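Long-range contact in fructose-bisphosphatase (Pyrococcus horikoshii, PDB 1VDW), which probably hydrolyses fructose 1,6-bisphosphate to fructose 6-phosphate and phosphate with the help of magnesium, as a homodimer of the inositol monophosphatase superfamily: residues 94-106 with 112-124. Numbering follows the deposited sequence. Where two conformers were deposited one is given.
Sequences NGIPFFAVSVAIF and IYAFIYEPIVERL
Phe99 and Phe115 both hold CG between the backbone N and the carbonyl carbon (chi1 51° and 80°); in this antiparallel beta hairpin of the inositol monophosphatase fold, that leans the Phe115 ring over the neighbouring strand 100-106 and brings the Phe99 ring, just before that strand, against Pro119 and Ile120. Strands 100-106 and 112-118 pair through Val101 with Tyr117 and Val103 with Phe115, each pair joined by two backbone hydrogen bonds. At the far end Ile112 and Tyr113 both face Ile105 in a classic beta bulge: Ile105 N gives a short bond of 2.7 Å to Tyr113 O, while Ile105 O accepts from Ile112 N.

On the face turned to helix 3-20, the Phe115 ring lies alongside Val103, CE2 meeting CB at 3.5 Å, and its CE1 comes within 4.2 Å of Val101 CG1. Ser102, Ala104, Ala114 and Ile116 occupy the other face, against helix 199-211; the small Ala104 and Ala114 pair there with CA atoms 4.2 Å apart. The Ser102 side chain comes close to Asp84, a predicted magnesium ligand.

Beyond the paired strands, in the conformers given, the Phe99 ring packs CE1 against Pro119 CG and CZ against Ile120 CG1, with Phe92 edge-to-face to it. An alanine at Phe99 would probably cost Pro119 and Ile120 the aromatic surface they pack on and leave a gap beside them. Ile120 also meets Ile120 of the second subunit, placing this end at the dimer interface. Two waters bridge the diverging chains: one donates to Pro97 O and to Glu118 OE2, which is also hydrogen-bonded to Tyr181 OH; the other accepts from Ile120 N and donates to Phe99 O at 2.9 Å.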
loop_
_atom_site.group_PDB
_atom_site.type_symbol
_atom_site.label_atom_id
_atom_site.label_comp_id
_atom_site.label_asym_id
_atom_site.label_seq_id
_atom_site.Cartn_x
_atom_site.Cartn_y
_atom_site.Cartn_z
ATOM N N ASN A 94 -11.798 2.874 -3.080
ATOM C CA ASN A 94 -11.931 2.148 -1.826
ATOM C C ASN A 94 -11.168 2.815 -0.693
ATOM O O ASN A 94 -10.968 2.221 0.363
ATOM C CB ASN A 94 -11.496 0.700 -2.019
ATOM C CG ASN A 94 -12.571 -0.124 -2.687
ATOM O OD1 ASN A 94 -13.526 -0.556 -2.038
ATOM N ND2 ASN A 94 -12.446 -0.320 -3.994
ATOM N N GLY A 95 -10.760 4.059 -0.917
ATOM C CA GLY A 95 -10.050 4.811 0.104
ATOM C C GLY A 95 -8.658 4.318 0.447
ATOM O O GLY A 95 -8.147 4.633 1.524
ATOM N N ILE A 96 -8.047 3.549 -0.448
ATOM C CA ILE A 96 -6.699 3.025 -0.228
ATOM C C ILE A 96 -5.763 4.098 -0.797
ATOM O O ILE A 96 -5.801 4.392 -1.993
ATOM C CB ILE A 96 -6.539 1.681 -0.940
ATOM C CG1 ILE A 96 -7.586 0.696 -0.399
ATOM C CG2 ILE A 96 -5.128 1.149 -0.745
ATOM C CD1 ILE A 96 -7.553 -0.676 -1.036
ATOM N N PRO A 97 -4.899 4.686 0.052
ATOM C CA PRO A 97 -3.971 5.750 -0.341
ATOM C C PRO A 97 -2.790 5.435 -1.238
ATOM O O PRO A 97 -1.661 5.832 -0.946
ATOM C CB PRO A 97 -3.548 6.333 1.000
ATOM C CG PRO A 97 -3.445 5.114 1.845
ATOM C CD PRO A 97 -4.694 4.322 1.469
ATOM N N PHE A 98 -3.060 4.740 -2.336
ATOM C CA PHE A 98 -2.039 4.401 -3.314
ATOM C C PHE A 98 -2.608 4.617 -4.708
ATOM O O PHE A 98 -3.247 3.737 -5.266
ATOM C CB PHE A 98 -1.589 2.941 -3.181
ATOM C CG PHE A 98 -0.739 2.678 -1.978
ATOM C CD1 PHE A 98 0.494 3.307 -1.824
ATOM C CD2 PHE A 98 -1.182 1.822 -0.982
ATOM C CE1 PHE A 98 1.265 3.088 -0.685
ATOM C CE2 PHE A 98 -0.419 1.598 0.159
ATOM C CZ PHE A 98 0.807 2.235 0.306
ATOM N N PHE A 99 -2.404 5.813 -5.248
ATOM C CA PHE A 99 -2.855 6.139 -6.598
ATOM C C PHE A 99 -2.005 7.295 -7.103
ATOM O O PHE A 99 -1.390 8.007 -6.312
ATOM C CB PHE A 99 -4.361 6.454 -6.636
ATOM C CG PHE A 99 -4.806 7.474 -5.637
ATOM C CD1 PHE A 99 -4.724 8.835 -5.921
ATOM C CD2 PHE A 99 -5.337 7.077 -4.415
ATOM C CE1 PHE A 99 -5.170 9.780 -5.001
ATOM C CE2 PHE A 99 -5.783 8.019 -3.492
ATOM C CZ PHE A 99 -5.700 9.369 -3.786
ATOM N N ALA A 100 -1.961 7.476 -8.419
ATOM C CA ALA A 100 -1.112 8.508 -8.989
ATOM C C ALA A 100 -1.472 8.849 -10.416
ATOM O O ALA A 100 -2.286 8.177 -11.045
ATOM C CB ALA A 100 0.335 8.030 -8.956
ATOM N N VAL A 101 -0.847 9.917 -10.903
ATOM C CA VAL A 101 -0.977 10.351 -12.288
ATOM C C VAL A 101 0.401 10.041 -12.879
ATOM O O VAL A 101 1.425 10.365 -12.269
ATOM C CB VAL A 101 -1.230 11.860 -12.400
ATOM C CG1 VAL A 101 -1.234 12.278 -13.867
ATOM C CG2 VAL A 101 -2.554 12.208 -11.752
ATOM N N SER A 102 0.425 9.420 -14.053
ATOM C CA SER A 102 1.681 9.035 -14.704
ATOM C C SER A 102 1.749 9.589 -16.126
ATOM O O SER A 102 0.873 9.303 -16.942
ATOM C CB SER A 102 1.777 7.504 -14.733
ATOM O OG SER A 102 2.916 7.055 -15.444
ATOM N N VAL A 103 2.787 10.369 -16.420
ATOM C CA VAL A 103 2.945 10.969 -17.744
ATOM C C VAL A 103 4.382 10.884 -18.243
ATOM O O VAL A 103 5.308 11.298 -17.551
ATOM C CB VAL A 103 2.546 12.469 -17.730
ATOM C CG1 VAL A 103 2.883 13.118 -19.067
ATOM C CG2 VAL A 103 1.068 12.618 -17.438
ATOM N N ALA A 104 4.563 10.345 -19.448
ATOM C CA ALA A 104 5.884 10.252 -20.065
ATOM C C ALA A 104 5.814 11.001 -21.398
ATOM O O ALA A 104 4.901 10.781 -22.196
ATOM C CB ALA A 104 6.265 8.799 -20.295
ATOM N N ILE A 105 6.776 11.893 -21.613
ATOM C CA ILE A 105 6.840 12.713 -22.825
ATOM C C ILE A 105 7.983 12.272 -23.719
ATOM O O ILE A 105 9.131 12.182 -23.281
ATOM C CB ILE A 105 7.073 14.192 -22.485
ATOM C CG1 ILE A 105 6.092 14.648 -21.404
ATOM C CG2 ILE A 105 6.932 15.041 -23.742
ATOM C CD1 ILE A 105 4.659 14.656 -21.831
ATOM N N PHE A 106 7.674 12.032 -24.986
ATOM C CA PHE A 106 8.688 11.586 -25.932
ATOM C C PHE A 106 8.890 12.548 -27.082
ATOM O O PHE A 106 7.924 13.007 -27.696
ATOM C CB PHE A 106 8.297 10.221 -26.499
ATOM C CG PHE A 106 8.323 9.119 -25.483
ATOM C CD1 PHE A 106 9.452 8.323 -25.336
ATOM C CD2 PHE A 106 7.229 8.895 -24.647
ATOM C CE1 PHE A 106 9.495 7.322 -24.378
ATOM C CE2 PHE A 106 7.266 7.891 -23.682
ATOM C CZ PHE A 106 8.399 7.104 -23.549
ATOM N N ILE A 112 12.063 12.486 -23.092
ATOM C CA ILE A 112 12.722 13.703 -22.632
ATOM C C ILE A 112 12.260 14.181 -21.264
ATOM O O ILE A 112 12.932 14.990 -20.632
ATOM C CB ILE A 112 12.535 14.858 -23.644
ATOM C CG1 ILE A 112 11.044 15.099 -23.897
ATOM C CG2 ILE A 112 13.250 14.520 -24.949
ATOM C CD1 ILE A 112 10.751 16.352 -24.696
ATOM N N TYR A 113 11.123 13.670 -20.800
ATOM C CA TYR A 113 10.595 14.075 -19.504
ATOM C C TYR A 113 9.464 13.157 -19.085
ATOM O O TYR A 113 8.698 12.678 -19.915
ATOM C CB TYR A 113 10.065 15.509 -19.585
ATOM C CG TYR A 113 9.419 16.013 -18.315
ATOM C CD1 TYR A 113 10.182 16.296 -17.188
ATOM C CD2 TYR A 113 8.045 16.217 -18.250
ATOM C CE1 TYR A 113 9.588 16.775 -16.021
ATOM C CE2 TYR A 113 7.442 16.693 -17.095
ATOM C CZ TYR A 113 8.218 16.971 -15.986
ATOM O OH TYR A 113 7.614 17.450 -14.847
ATOM N N ALA A 114 9.369 12.919 -17.785
ATOM C CA ALA A 114 8.302 12.103 -17.243
ATOM C C ALA A 114 8.042 12.538 -15.817
ATOM O O ALA A 114 8.945 13.022 -15.125
ATOM C CB ALA A 114 8.686 10.629 -17.269
ATOM N N PHE A 115 6.798 12.404 -15.381
ATOM C CA PHE A 115 6.476 12.736 -14.007
ATOM C C PHE A 115 5.399 11.805 -13.500
ATOM O O PHE A 115 4.614 11.238 -14.266
ATOM C CB PHE A 115 6.038 14.212 -13.852
ATOM C CG PHE A 115 4.608 14.496 -14.246
ATOM C CD1 PHE A 115 3.563 14.278 -13.350
ATOM C CD2 PHE A 115 4.314 15.029 -15.495
ATOM C CE1 PHE A 115 2.246 14.596 -13.695
ATOM C CE2 PHE A 115 3.002 15.349 -15.845
ATOM C CZ PHE A 115 1.969 15.132 -14.942
ATOM N N ILE A 116 5.424 11.613 -12.191
ATOM C CA ILE A 116 4.435 10.811 -11.498
ATOM C C ILE A 116 4.031 11.663 -10.306
ATOM O O ILE A 116 4.880 12.104 -9.529
ATOM C CB ILE A 116 5.016 9.464 -11.001
ATOM C CG1 ILE A 116 5.264 8.543 -12.198
ATOM C CG2 ILE A 116 4.049 8.796 -10.008
ATOM C CD1 ILE A 116 6.053 7.286 -11.861
ATOM N N TYR A 117 2.728 11.902 -10.181
ATOM C CA TYR A 117 2.168 12.697 -9.093
ATOM C C TYR A 117 1.486 11.769 -8.091
ATOM O O TYR A 117 0.539 11.066 -8.444
ATOM C CB TYR A 117 1.158 13.713 -9.653
ATOM C CG TYR A 117 0.420 14.525 -8.605
ATOM C CD1 TYR A 117 1.099 15.081 -7.523
ATOM C CD2 TYR A 117 -0.956 14.747 -8.703
ATOM C CE1 TYR A 117 0.431 15.839 -6.562
ATOM C CE2 TYR A 117 -1.635 15.506 -7.743
ATOM C CZ TYR A 117 -0.932 16.046 -6.677
ATOM O OH TYR A 117 -1.592 16.786 -5.722
ATOM N N GLU A 118 1.978 11.765 -6.854
ATOM C CA GLU A 118 1.429 10.922 -5.788
ATOM C C GLU A 118 0.734 11.940 -4.874
ATOM O O GLU A 118 1.311 12.446 -3.912
ATOM C CB GLU A 118 2.581 10.216 -5.071
ATOM C CG GLU A 118 2.126 9.331 -3.929
ATOM C CD GLU A 118 3.249 8.592 -3.214
ATOM O OE1 GLU A 118 4.440 8.930 -3.395
ATOM O OE2 GLU A 118 2.922 7.666 -2.437
ATOM N N PRO A 119 -0.543 12.232 -5.155
ATOM C CA PRO A 119 -1.317 13.214 -4.392
ATOM C C PRO A 119 -1.497 13.105 -2.890
ATOM O O PRO A 119 -1.448 14.116 -2.199
ATOM C CB PRO A 119 -2.666 13.232 -5.117
ATOM C CG PRO A 119 -2.796 11.856 -5.600
ATOM C CD PRO A 119 -1.416 11.555 -6.131
ATOM N N ILE A 120 -1.692 11.891 -2.386
ATOM C CA ILE A 120 -1.899 11.688 -0.954
ATOM C C ILE A 120 -0.820 12.333 -0.098
ATOM O O ILE A 120 -1.095 12.837 0.994
ATOM C CB ILE A 120 -1.962 10.181 -0.603
ATOM C CG1 ILE A 120 -3.275 9.579 -1.111
ATOM C CG2 ILE A 120 -1.816 9.983 0.904
ATOM C CD1 ILE A 120 -4.518 10.150 -0.445
ATOM N N VAL A 121 0.408 12.321 -0.599
ATOM C CA VAL A 121 1.538 12.873 0.136
ATOM C C VAL A 121 2.167 14.069 -0.583
ATOM O O VAL A 121 3.297 14.446 -0.300
ATOM C CB VAL A 121 2.611 11.795 0.419
ATOM C CG1 VAL A 121 2.139 10.894 1.556
ATOM C CG2 VAL A 121 2.877 10.973 -0.835
ATOM N N GLU A 122 1.416 14.654 -1.513
ATOM C CA GLU A 122 1.856 15.839 -2.251
ATOM C C GLU A 122 3.244 15.693 -2.854
ATOM O O GLU A 122 4.069 16.601 -2.766
ATOM C CB GLU A 122 1.825 17.054 -1.319
ATOM C CG GLU A 122 0.436 17.360 -0.768
ATOM C CD GLU A 122 0.431 18.475 0.263
ATOM O OE1 GLU A 122 1.126 19.488 0.055
ATOM O OE2 GLU A 122 -0.283 18.343 1.282
ATOM N N ARG A 123 3.496 14.554 -3.485
ATOM C CA ARG A 123 4.797 14.291 -4.082
ATOM C C ARG A 123 4.828 14.329 -5.592
ATOM O O ARG A 123 4.007 13.689 -6.257
ATOM C CB ARG A 123 5.307 12.918 -3.662
ATOM C CG ARG A 123 5.741 12.793 -2.243
ATOM C CD ARG A 123 6.079 11.336 -2.017
ATOM N NE ARG A 123 6.371 11.037 -0.629
ATOM C CZ ARG A 123 6.374 9.810 -0.114
ATOM N NH1 ARG A 123 6.093 8.746 -0.873
ATOM N NH2 ARG A 123 6.655 9.651 1.171
ATOM N N LEU A 124 5.789 15.060 -6.137
ATOM C CA LEU A 124 5.949 15.113 -7.580
ATOM C C LEU A 124 7.293 14.497 -7.937
ATOM O O LEU A 124 8.343 15.051 -7.599
ATOM C CB LEU A 124 5.897 16.552 -8.111
ATOM C CG LEU A 124 6.119 16.666 -9.630
ATOM C CD1 LEU A 124 5.016 15.929 -10.368
ATOM C CD2 LEU A 124 6.147 18.131 -10.054
HETATM O O HOH W 1 0.162 7.305 -2.470
HETATM O O HOH W 2 -1.340 9.265 -3.723
#